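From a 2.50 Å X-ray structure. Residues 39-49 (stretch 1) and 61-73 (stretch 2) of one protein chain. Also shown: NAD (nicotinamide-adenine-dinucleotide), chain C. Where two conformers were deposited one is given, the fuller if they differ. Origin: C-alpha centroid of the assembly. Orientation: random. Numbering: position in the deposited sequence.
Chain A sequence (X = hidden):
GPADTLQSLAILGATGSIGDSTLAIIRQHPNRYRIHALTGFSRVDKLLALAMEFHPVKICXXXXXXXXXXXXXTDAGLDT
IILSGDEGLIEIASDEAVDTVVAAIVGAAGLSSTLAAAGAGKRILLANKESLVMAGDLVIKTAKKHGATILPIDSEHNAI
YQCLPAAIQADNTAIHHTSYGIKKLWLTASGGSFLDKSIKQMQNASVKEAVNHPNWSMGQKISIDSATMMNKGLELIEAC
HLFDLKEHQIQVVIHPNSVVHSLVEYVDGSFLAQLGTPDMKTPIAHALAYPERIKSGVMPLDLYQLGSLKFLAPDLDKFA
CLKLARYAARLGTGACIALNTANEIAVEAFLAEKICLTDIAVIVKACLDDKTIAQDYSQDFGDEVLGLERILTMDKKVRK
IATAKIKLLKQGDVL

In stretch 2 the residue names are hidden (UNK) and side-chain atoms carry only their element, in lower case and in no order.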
ATOM      1  N   THR A  39     -12.497  21.412  23.077  1.00 52.01           N
ATOM      2  CA  THR A  39     -11.865  21.594  24.359  1.00 53.14           C
ATOM      3  C   THR A  39     -10.479  22.112  24.213  1.00 54.27           C
ATOM      4  O   THR A  39      -9.811  21.817  23.231  1.00 53.82           O
ATOM      5  CB  THR A  39     -11.729  20.291  25.152  1.00 54.23           C
ATOM      6  OG1 THR A  39     -10.519  19.583  24.803  1.00 52.71           O
ATOM      7  CG2 THR A  39     -12.984  19.413  25.006  1.00 54.60           C
ATOM      8  N   GLY A  40     -10.042  22.873  25.205  1.00 56.61           N
ATOM      9  CA  GLY A  40      -8.731  23.511  25.179  1.00 59.34           C
ATOM     10  C   GLY A  40      -8.269  23.812  26.589  1.00 62.79           C
ATOM     11  O   GLY A  40      -9.056  24.225  27.399  1.00 69.81           O
ATOM     12  N   PHE A  41      -7.000  23.617  26.900  1.00 64.54           N
ATOM     13  CA  PHE A  41      -6.566  23.738  28.274  1.00 67.33           C
ATOM     14  C   PHE A  41      -6.186  25.175  28.574  1.00 68.15           C
ATOM     15  O   PHE A  41      -6.786  25.777  29.436  1.00 71.02           O
ATOM     16  CB  PHE A  41      -5.405  22.762  28.560  1.00 68.57           C
ATOM     17  CG  PHE A  41      -5.100  22.556  30.033  1.00 69.26           C
ATOM     18  CD1 PHE A  41      -3.950  23.106  30.604  1.00 69.34           C
ATOM     19  CD2 PHE A  41      -5.949  21.784  30.841  1.00 68.70           C
ATOM     20  CE1 PHE A  41      -3.658  22.897  31.943  1.00 69.18           C
ATOM     21  CE2 PHE A  41      -5.654  21.572  32.181  1.00 67.87           C
ATOM     22  CZ  PHE A  41      -4.506  22.123  32.723  1.00 69.05           C
ATOM     23  N   SER A  42      -5.220  25.722  27.841  1.00 69.67           N
ATOM     24  CA  SER A  42      -4.644  27.024  28.155  1.00 73.17           C
ATOM     25  C   SER A  42      -5.123  28.178  27.285  1.00 75.65           C
ATOM     26  O   SER A  42      -5.220  29.295  27.764  1.00 74.99           O
ATOM     27  CB  SER A  42      -3.119  26.961  28.045  1.00 74.34           C
ATOM     28  OG  SER A  42      -2.557  26.543  29.277  1.00 78.71           O
ATOM     29  N   ARG A  43      -5.362  27.930  25.999  1.00 75.98           N
ATOM     30  CA  ARG A  43      -5.514  29.022  25.048  1.00 74.95           C
ATOM     31  C   ARG A  43      -6.975  29.442  24.975  1.00 72.53           C
ATOM     32  O   ARG A  43      -7.714  29.106  24.024  1.00 71.44           O
ATOM     33  CB  ARG A  43      -4.946  28.625  23.680  1.00 78.27           C
ATOM     34  CG  ARG A  43      -3.445  28.861  23.541  1.00 80.57           C
ATOM     35  CD  ARG A  43      -2.830  27.967  22.488  1.00 81.77           C
ATOM     36  NE  ARG A  43      -2.724  26.596  22.990  1.00 87.22           N
ATOM     37  CZ  ARG A  43      -2.121  25.588  22.347  1.00 91.12           C
ATOM     38  NH1 ARG A  43      -1.566  25.799  21.153  1.00 89.65           N
ATOM     39  NH2 ARG A  43      -2.075  24.362  22.895  1.00 87.62           N
ATOM     40  N   VAL A  44      -7.365  30.213  25.989  1.00 68.02           N
ATOM     41  CA  VAL A  44      -8.744  30.575  26.219  1.00 65.69           C
ATOM     42  C   VAL A  44      -9.323  31.390  25.051  1.00 62.38           C
ATOM     43  O   VAL A  44     -10.441  31.132  24.595  1.00 59.85           O
ATOM     44  CB  VAL A  44      -8.863  31.377  27.531  1.00 69.68           C
ATOM     45  CG1 VAL A  44     -10.298  31.816  27.793  1.00 71.49           C
ATOM     46  CG2 VAL A  44      -8.376  30.554  28.706  1.00 70.71           C
ATOM     47  N   ASP A  45      -8.569  32.382  24.585  0.50 61.02           N
ATOM     48  CA  ASP A  45      -9.012  33.193  23.461  0.50 60.20           C
ATOM     49  C   ASP A  45      -9.229  32.377  22.170  0.50 59.52           C
ATOM     50  O   ASP A  45     -10.191  32.621  21.436  0.50 58.29           O
ATOM     51  CB  ASP A  45      -8.032  34.329  23.229  0.50 61.02           C
ATOM     52  CG  ASP A  45      -8.073  35.382  24.341  0.50 62.41           C
ATOM     53  OD1 ASP A  45      -8.993  35.367  25.210  0.50 61.92           O
ATOM     54  OD2 ASP A  45      -7.171  36.245  24.314  0.50 63.30           O
ATOM     55  N   LYS A  46      -8.363  31.384  21.912  1.00 59.09           N
ATOM     56  CA  LYS A  46      -8.484  30.588  20.725  1.00 57.63           C
ATOM     57  C   LYS A  46      -9.705  29.709  20.832  1.00 56.20           C
ATOM     58  O   LYS A  46     -10.547  29.661  19.931  1.00 56.43           O
ATOM     59  CB  LYS A  46      -7.239  29.790  20.477  1.00 58.55           C
ATOM     60  CG  LYS A  46      -7.242  29.190  19.090  1.00 59.42           C
ATOM     61  CD  LYS A  46      -6.050  28.271  18.898  1.00 59.44           C
ATOM     62  CE  LYS A  46      -6.086  27.649  17.526  1.00 57.91           C
ATOM     63  NZ  LYS A  46      -4.905  26.787  17.413  1.00 57.65           N
ATOM     64  N   LEU A  47      -9.861  29.085  21.975  1.00 55.40           N
ATOM     65  CA  LEU A  47     -11.105  28.369  22.242  1.00 55.46           C
ATOM     66  C   LEU A  47     -12.359  29.264  22.084  1.00 55.41           C
ATOM     67  O   LEU A  47     -13.312  28.890  21.404  1.00 55.74           O
ATOM     68  CB  LEU A  47     -11.070  27.760  23.623  1.00 55.48           C
ATOM     69  CG  LEU A  47     -12.157  26.743  23.849  1.00 56.45           C
ATOM     70  CD1 LEU A  47     -12.211  25.641  22.776  1.00 55.96           C
ATOM     71  CD2 LEU A  47     -11.887  26.152  25.214  1.00 57.72           C
ATOM     72  N   LEU A  48     -12.327  30.467  22.614  1.00 54.69           N
ATOM     73  CA  LEU A  48     -13.407  31.374  22.347  1.00 55.72           C
ATOM     74  C   LEU A  48     -13.628  31.612  20.869  1.00 54.65           C
ATOM     75  O   LEU A  48     -14.772  31.492  20.398  1.00 54.43           O
ATOM     76  CB  LEU A  48     -13.203  32.726  23.067  1.00 57.93           C
ATOM     77  CG  LEU A  48     -14.414  33.666  22.961  1.00 59.74           C
ATOM     78  CD1 LEU A  48     -15.525  33.191  23.872  1.00 60.81           C
ATOM     79  CD2 LEU A  48     -14.071  35.104  23.282  1.00 61.04           C
ATOM     80  N   ALA A  49     -12.562  31.989  20.139  1.00 53.78           N
ATOM     81  CA  ALA A  49     -12.677  32.232  18.686  1.00 53.02           C
ATOM     82  C   ALA A  49     -13.308  31.025  17.963  1.00 53.96           C
ATOM     83  O   ALA A  49     -14.157  31.208  17.067  1.00 55.57           O
ATOM     84  CB  ALA A  49     -11.334  32.573  18.090  1.00 51.99           C
ATOM     85  N   UNK A  61     -12.613  23.772  29.420  1.00 57.05           N
ATOM     86  CA  UNK A  61     -11.257  24.318  29.569  1.00 56.46           C
ATOM     87  C   UNK A  61     -10.672  23.901  30.898  1.00 57.41           C
ATOM     88  O   UNK A  61     -11.294  23.111  31.639  1.00 57.43           O
ATOM     89  c   UNK A  61     -11.241  25.855  29.415  1.00 56.85           C
ATOM     90  c   UNK A  61     -12.089  26.518  30.468  1.00 57.91           C
ATOM     91  o   UNK A  61      -9.907  26.353  29.513  1.00 56.74           O
ATOM     92  N   UNK A  62      -9.483  24.417  31.211  1.00 58.44           N
ATOM     93  CA  UNK A  62      -8.878  24.180  32.524  1.00 60.20           C
ATOM     94  C   UNK A  62      -9.669  24.845  33.633  1.00 63.36           C
ATOM     95  O   UNK A  62     -10.374  25.811  33.381  1.00 63.13           O
ATOM     96  c   UNK A  62      -7.431  24.677  32.562  1.00 61.07           C
ATOM     97  o   UNK A  62      -7.305  26.070  32.757  1.00 61.06           O
ATOM     98  N   UNK A  63      -9.540  24.348  34.881  1.00 68.66           N
ATOM     99  CA  UNK A  63     -10.291  24.956  35.993  1.00 69.43           C
ATOM    100  C   UNK A  63      -9.870  26.397  36.249  1.00 69.22           C
ATOM    101  O   UNK A  63     -10.712  27.217  36.549  1.00 68.99           O
ATOM    102  c   UNK A  63      -8.771  23.170  35.331  1.00 70.58           C
ATOM    103  c   UNK A  63      -9.962  24.058  37.189  1.00 70.40           C
ATOM    104  c   UNK A  63      -9.468  22.774  36.602  1.00 71.34           C
ATOM    105  N   UNK A  64      -8.583  26.676  36.111  1.00 68.80           N
ATOM    106  CA  UNK A  64      -8.054  28.010  36.229  1.00 70.45           C
ATOM    107  C   UNK A  64      -8.696  29.015  35.250  1.00 68.08           C
ATOM    108  O   UNK A  64      -8.727  30.204  35.549  1.00 66.39           O
ATOM    109  o   UNK A  64      -5.476  26.556  37.705  1.00 88.54           O
ATOM    110  o   UNK A  64      -5.597  28.656  38.243  1.00 87.85           O
ATOM    111  c   UNK A  64      -6.513  27.998  36.097  1.00 74.30           C
ATOM    112  c   UNK A  64      -5.809  27.720  37.434  1.00 81.12           C
ATOM    113  N   UNK A  65      -9.219  28.555  34.119  1.00 64.05           N
ATOM    114  CA  UNK A  65      -9.847  29.455  33.165  1.00 63.22           C
ATOM    115  C   UNK A  65     -11.362  29.396  33.060  1.00 61.89           C
ATOM    116  O   UNK A  65     -11.938  30.100  32.242  1.00 61.01           O
ATOM    117  o   UNK A  65      -7.134  28.542  31.006  1.00 69.17           O
ATOM    118  c   UNK A  65      -9.307  29.212  31.761  1.00 63.96           C
ATOM    119  n   UNK A  65      -7.287  30.355  32.326  1.00 64.57           N
ATOM    120  c   UNK A  65      -7.815  29.352  31.674  1.00 65.18           C
ATOM    121  N   UNK A  66     -12.015  28.585  33.871  1.00 61.26           N
ATOM    122  CA  UNK A  66     -13.427  28.332  33.657  1.00 61.44           C
ATOM    123  C   UNK A  66     -14.222  29.635  33.799  1.00 61.37           C
ATOM    124  O   UNK A  66     -15.058  29.987  32.941  1.00 59.49           O
ATOM    125  c   UNK A  66     -16.080  26.386  33.652  1.00 65.01           C
ATOM    126  c   UNK A  66     -17.493  27.532  35.722  1.00 69.46           C
ATOM    127  c   UNK A  66     -13.904  27.200  34.593  1.00 62.56           C
ATOM    128  o   UNK A  66     -19.515  26.761  34.822  1.00 74.85           O
ATOM    129  c   UNK A  66     -15.390  27.050  34.645  1.00 64.75           C
ATOM    130  c   UNK A  66     -18.154  26.851  34.734  1.00 70.76           C
ATOM    131  c   UNK A  66     -16.120  27.636  35.673  1.00 67.57           C
ATOM    132  c   UNK A  66     -17.456  26.252  33.696  1.00 67.64           C
ATOM    133  N   UNK A  67     -13.934  30.363  34.876  1.00 62.65           N
ATOM    134  CA  UNK A  67     -14.632  31.619  35.170  1.00 63.60           C
ATOM    135  C   UNK A  67     -14.402  32.621  34.062  1.00 64.16           C
ATOM    136  O   UNK A  67     -15.342  33.152  33.506  1.00 63.70           O
ATOM    137  c   UNK A  67     -14.196  32.195  36.513  1.00 64.01           C
ATOM    138  N   UNK A  68     -13.139  32.845  33.716  1.00 66.25           N
ATOM    139  CA  UNK A  68     -12.797  33.805  32.667  1.00 67.43           C
ATOM    140  C   UNK A  68     -13.502  33.465  31.352  1.00 65.42           C
ATOM    141  O   UNK A  68     -14.008  34.328  30.661  1.00 65.16           O
ATOM    142  c   UNK A  68      -9.362  34.198  30.890  1.00 81.93           C
ATOM    143  c   UNK A  68     -11.289  33.850  32.485  1.00 71.81           C
ATOM    144  n   UNK A  68      -8.680  33.522  31.817  1.00 82.52           N
ATOM    145  o   UNK A  68      -8.898  34.431  29.777  1.00 89.36           O
ATOM    146  c   UNK A  68     -10.792  34.612  31.260  1.00 77.58           C
ATOM    147  N   UNK A  69     -13.552  32.196  31.017  1.00 63.10           N
ATOM    148  CA  UNK A  69     -14.073  31.811  29.734  1.00 63.21           C
ATOM    149  C   UNK A  69     -15.573  31.923  29.744  1.00 62.05           C
ATOM    150  O   UNK A  69     -16.140  32.273  28.726  1.00 59.93           O
ATOM    151  c   UNK A  69     -13.526  29.801  27.963  1.00 65.54           C
ATOM    152  c   UNK A  69     -13.615  30.378  29.387  1.00 63.99           C
ATOM    153  c   UNK A  69     -14.488  28.641  27.776  1.00 67.29           C
ATOM    154  c   UNK A  69     -13.713  30.806  26.829  1.00 65.60           C
ATOM    155  N   UNK A  70     -16.200  31.624  30.890  1.00 62.50           N
ATOM    156  CA  UNK A  70     -17.654  31.746  31.031  1.00 63.71           C
ATOM    157  C   UNK A  70     -18.123  33.180  30.850  1.00 62.72           C
ATOM    158  O   UNK A  70     -19.149  33.408  30.211  1.00 61.97           O
ATOM    159  c   UNK A  70     -18.158  31.223  32.379  1.00 65.52           C
ATOM    160  o   UNK A  70     -17.824  29.841  32.556  1.00 66.92           O
ATOM    161  N   UNK A  71     -17.377  34.132  31.392  0.50 62.55           N
ATOM    162  CA  UNK A  71     -17.705  35.540  31.200  0.50 63.32           C
ATOM    163  C   UNK A  71     -17.689  35.884  29.720  0.50 63.65           C
ATOM    164  O   UNK A  71     -18.621  36.498  29.207  0.50 64.17           O
ATOM    165  c   UNK A  71     -16.720  36.448  31.923  0.50 63.07           C
ATOM    166  c   UNK A  71     -18.621  37.955  32.525  0.50 64.14           C
ATOM    167  o   UNK A  71     -18.857  37.631  33.698  0.50 63.94           O
ATOM    168  n   UNK A  71     -19.569  38.350  31.688  0.50 63.79           N
ATOM    169  c   UNK A  71     -17.210  37.875  31.956  0.50 63.74           C
ATOM    170  N   UNK A  72     -16.618  35.469  29.047  1.00 63.42           N
ATOM    171  CA  UNK A  72     -16.388  35.815  27.672  1.00 64.26           C
ATOM    172  C   UNK A  72     -17.378  35.199  26.713  1.00 63.85           C
ATOM    173  O   UNK A  72     -17.698  35.772  25.663  1.00 64.13           O
ATOM    174  c   UNK A  72     -13.940  36.415  27.907  1.00 69.66           C
ATOM    175  c   UNK A  72     -14.953  35.464  27.292  1.00 66.91           C
ATOM    176  c   UNK A  72     -12.514  36.012  27.567  1.00 74.59           C
ATOM    177  n   UNK A  72     -10.083  36.537  28.060  1.00 80.66           N
ATOM    178  c   UNK A  72     -11.507  36.772  28.440  1.00 79.83           C
ATOM    179  N   UNK A  73     -17.865  34.029  27.070  1.00 64.45           N
ATOM    180  CA  UNK A  73     -18.870  33.356  26.272  1.00 64.01           C
ATOM    181  C   UNK A  73     -20.247  34.023  26.453  1.00 66.25           C
ATOM    182  O   UNK A  73     -20.985  34.167  25.478  1.00 64.74           O
ATOM    183  c   UNK A  73     -18.910  31.864  26.604  1.00 62.44           C
ATOM    184  c   UNK A  73     -17.700  31.185  25.999  1.00 61.82           C
ATOM    185  c   UNK A  73     -20.174  31.211  26.099  1.00 62.31           C
TER
HETATM  186  PA  NAD C 501      -0.441  20.045  21.219  1.00 62.32           P
HETATM  187  O1A NAD C 501       0.545  20.204  22.325  1.00 61.38           O
HETATM  188  O2A NAD C 501      -0.324  20.852  19.943  1.00 63.15           O
HETATM  189  O5B NAD C 501      -1.966  20.136  21.752  1.00 62.55           O
HETATM  190  C5B NAD C 501      -2.469  19.389  22.847  1.00 63.69           C
HETATM  191  C4B NAD C 501      -3.959  19.685  23.080  1.00 65.55           C
HETATM  192  O4B NAD C 501      -4.330  19.049  24.317  1.00 65.62           O
HETATM  193  C3B NAD C 501      -4.281  21.180  23.214  1.00 66.06           C
HETATM  194  O3B NAD C 501      -5.548  21.511  22.638  1.00 65.19           O
HETATM  195  C2B NAD C 501      -4.320  21.391  24.719  1.00 66.67           C
HETATM  196  O2B NAD C 501      -5.300  22.341  25.133  1.00 67.18           O
HETATM  197  C1B NAD C 501      -4.670  20.026  25.300  1.00 67.13           C
HETATM  198  N9A NAD C 501      -3.967  19.786  26.596  1.00 68.81           N
HETATM  199  C8A NAD C 501      -2.652  19.955  26.823  1.00 69.50           C
HETATM  200  N7A NAD C 501      -2.333  19.665  28.107  1.00 69.07           N
HETATM  201  C5A NAD C 501      -3.454  19.307  28.731  1.00 68.03           C
HETATM  202  C6A NAD C 501      -3.767  18.895  30.118  1.00 68.92           C
HETATM  203  N6A NAD C 501      -2.774  18.810  31.060  1.00 70.26           N
HETATM  204  N1A NAD C 501      -5.065  18.621  30.363  1.00 66.69           N
HETATM  205  C2A NAD C 501      -6.039  18.737  29.413  1.00 67.37           C
HETATM  206  N3A NAD C 501      -5.828  19.115  28.132  1.00 66.48           N
HETATM  207  C4A NAD C 501      -4.552  19.402  27.745  1.00 68.19           C
HETATM  208  O3  NAD C 501      -0.419  18.468  20.860  1.00 64.62           O
HETATM  209  PN  NAD C 501      -0.374  17.740  19.422  1.00 60.55           P
HETATM  210  O1N NAD C 501       1.046  17.922  18.930  1.00 60.38           O
HETATM  211  O2N NAD C 501      -1.616  18.136  18.660  1.00 58.61           O
HETATM  212  O5D NAD C 501      -0.547  16.238  19.967  1.00 64.61           O
HETATM  213  C5D NAD C 501      -1.829  15.698  20.295  1.00 65.61           C
HETATM  214  C4D NAD C 501      -1.743  14.175  20.414  1.00 67.38           C
HETATM  215  O4D NAD C 501      -1.727  13.541  19.133  1.00 69.58           O
HETATM  216  C3D NAD C 501      -0.464  13.765  21.120  1.00 67.52           C
HETATM  217  O3D NAD C 501      -0.768  12.618  21.907  1.00 65.20           O
HETATM  218  C2D NAD C 501       0.503  13.459  19.998  1.00 68.55           C
HETATM  219  O2D NAD C 501       1.540  12.566  20.430  1.00 68.81           O
HETATM  220  C1D NAD C 501      -0.446  12.908  18.928  1.00 69.61           C
HETATM  221  N1N NAD C 501       0.048  13.143  17.563  1.00 70.35           N
HETATM  222  C2N NAD C 501       0.238  14.402  17.093  1.00 69.89           C
HETATM  223  C3N NAD C 501       0.744  14.622  15.795  1.00 69.06           C
HETATM  224  C7N NAD C 501       0.945  16.004  15.225  1.00 67.87           C
HETATM  225  O7N NAD C 501       1.101  16.146  14.026  1.00 65.08           O
HETATM  226  N7N NAD C 501       0.933  17.069  16.026  1.00 69.96           N
HETATM  227  C4N NAD C 501       1.038  13.524  15.003  1.00 64.65           C
HETATM  228  C5N NAD C 501       0.816  12.268  15.509  1.00 64.77           C
HETATM  229  C6N NAD C 501       0.325  12.081  16.789  1.00 66.65           C

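Position 61 carries three side-chain atoms, a carbon bearing one oxygen and one carbon. That pattern is threonine, and Thr61 sets its CA 3.1 Å from Gly40 O in a CA-H...O contact, while its OG1 also lies 3.1 Å from Gly40 O and 3.2 Å from Phe41 O, so either carbonyl may receive its proton. Its CB is 4.3 Å from Leu47 CD2.

At position 62 a single carbon is followed by an oxygen. The carbon, CB, sits over one face of the Phe41 ring, 3.7 Å from the centroid of the six ring atoms CG to CZ and 16° off the ring normal, a CH-pi contact; the oxygen is 3.4 Å from Phe41 O. One carbon and one hydroxyl make this Ser62.

Three carbons at position 63 close a ring onto the backbone nitrogen, which only proline does; Pro63 makes no contact with stretch 1. Position 64 has two carbons, the second carrying two oxygens. This carboxylate belongs to Asp64, which also stays clear of stretch 1.

Position 65 again has two carbons, but the second carries one oxygen and one nitrogen, and it lies 3.3 Å from Val44 CG2. The short amide identifies Asn65. Its backbone N donates to Ser62 O at 3.1 Å, bracing the turn that leads into the helix.

One carbon and a six-carbon ring bearing an oxygen mark position 66 as Tyr66, its CA-to-CB bond directed away from stretch 1. Position 67 has one carbon alone and is Ala67, out of reach.

Three carbons, the third bearing oxygen and nitrogen, occupy position 68, and the oxygen comes within 3.6 Å of Val44 CG1. The longer amide is Gln68. At position 69 four carbons fork at the second, and the branch ends reach Val44, Leu47 and Leu48. This is Leu69: its CD2 lies 3.7 Å from Val44 CG1 and 4.2 Å from Leu48 CD1.

Position 70, a carbon then an oxygen, is Ser70, whose OG donates to Tyr66 O at 2.8 Å within its own helix. Position 71 has three carbons ending in an oxygen and a nitrogen, and is Gln71, facing no residue of stretch 1.

Four carbons in a row end in nitrogen at position 72, 3.3 Å from Asp45 OD1: Lys72. This salt bridge includes a weak hydrogen bond, and Lys72 NZ also donates to Gln68 OE1 at 3.0 Å. One carbon carrying two others makes position 73 Val73, with CG2 3.6 Å from Leu48 CD1.

The contact joins a polar end to an apolar seam. Near the loops, the carbonyls of Gly40 and Phe41 meet Thr61 and Ser62, and the Phe41 ring lies between Ser62 CB and NAD C6A on its opposite faces, while Phe41 N donates to NAD O2B at 2.8 Å. Farther along, the helices cross at -34°, and Val44, Leu47 and Leu48 pack against Leu69, with Leu48 also reaching Val73. The Asp45–Lys72 bridge joins exposed Asp45 to partly exposed Lys72.

Stretch 2 (61-73) TSPDNYAQLSQKV
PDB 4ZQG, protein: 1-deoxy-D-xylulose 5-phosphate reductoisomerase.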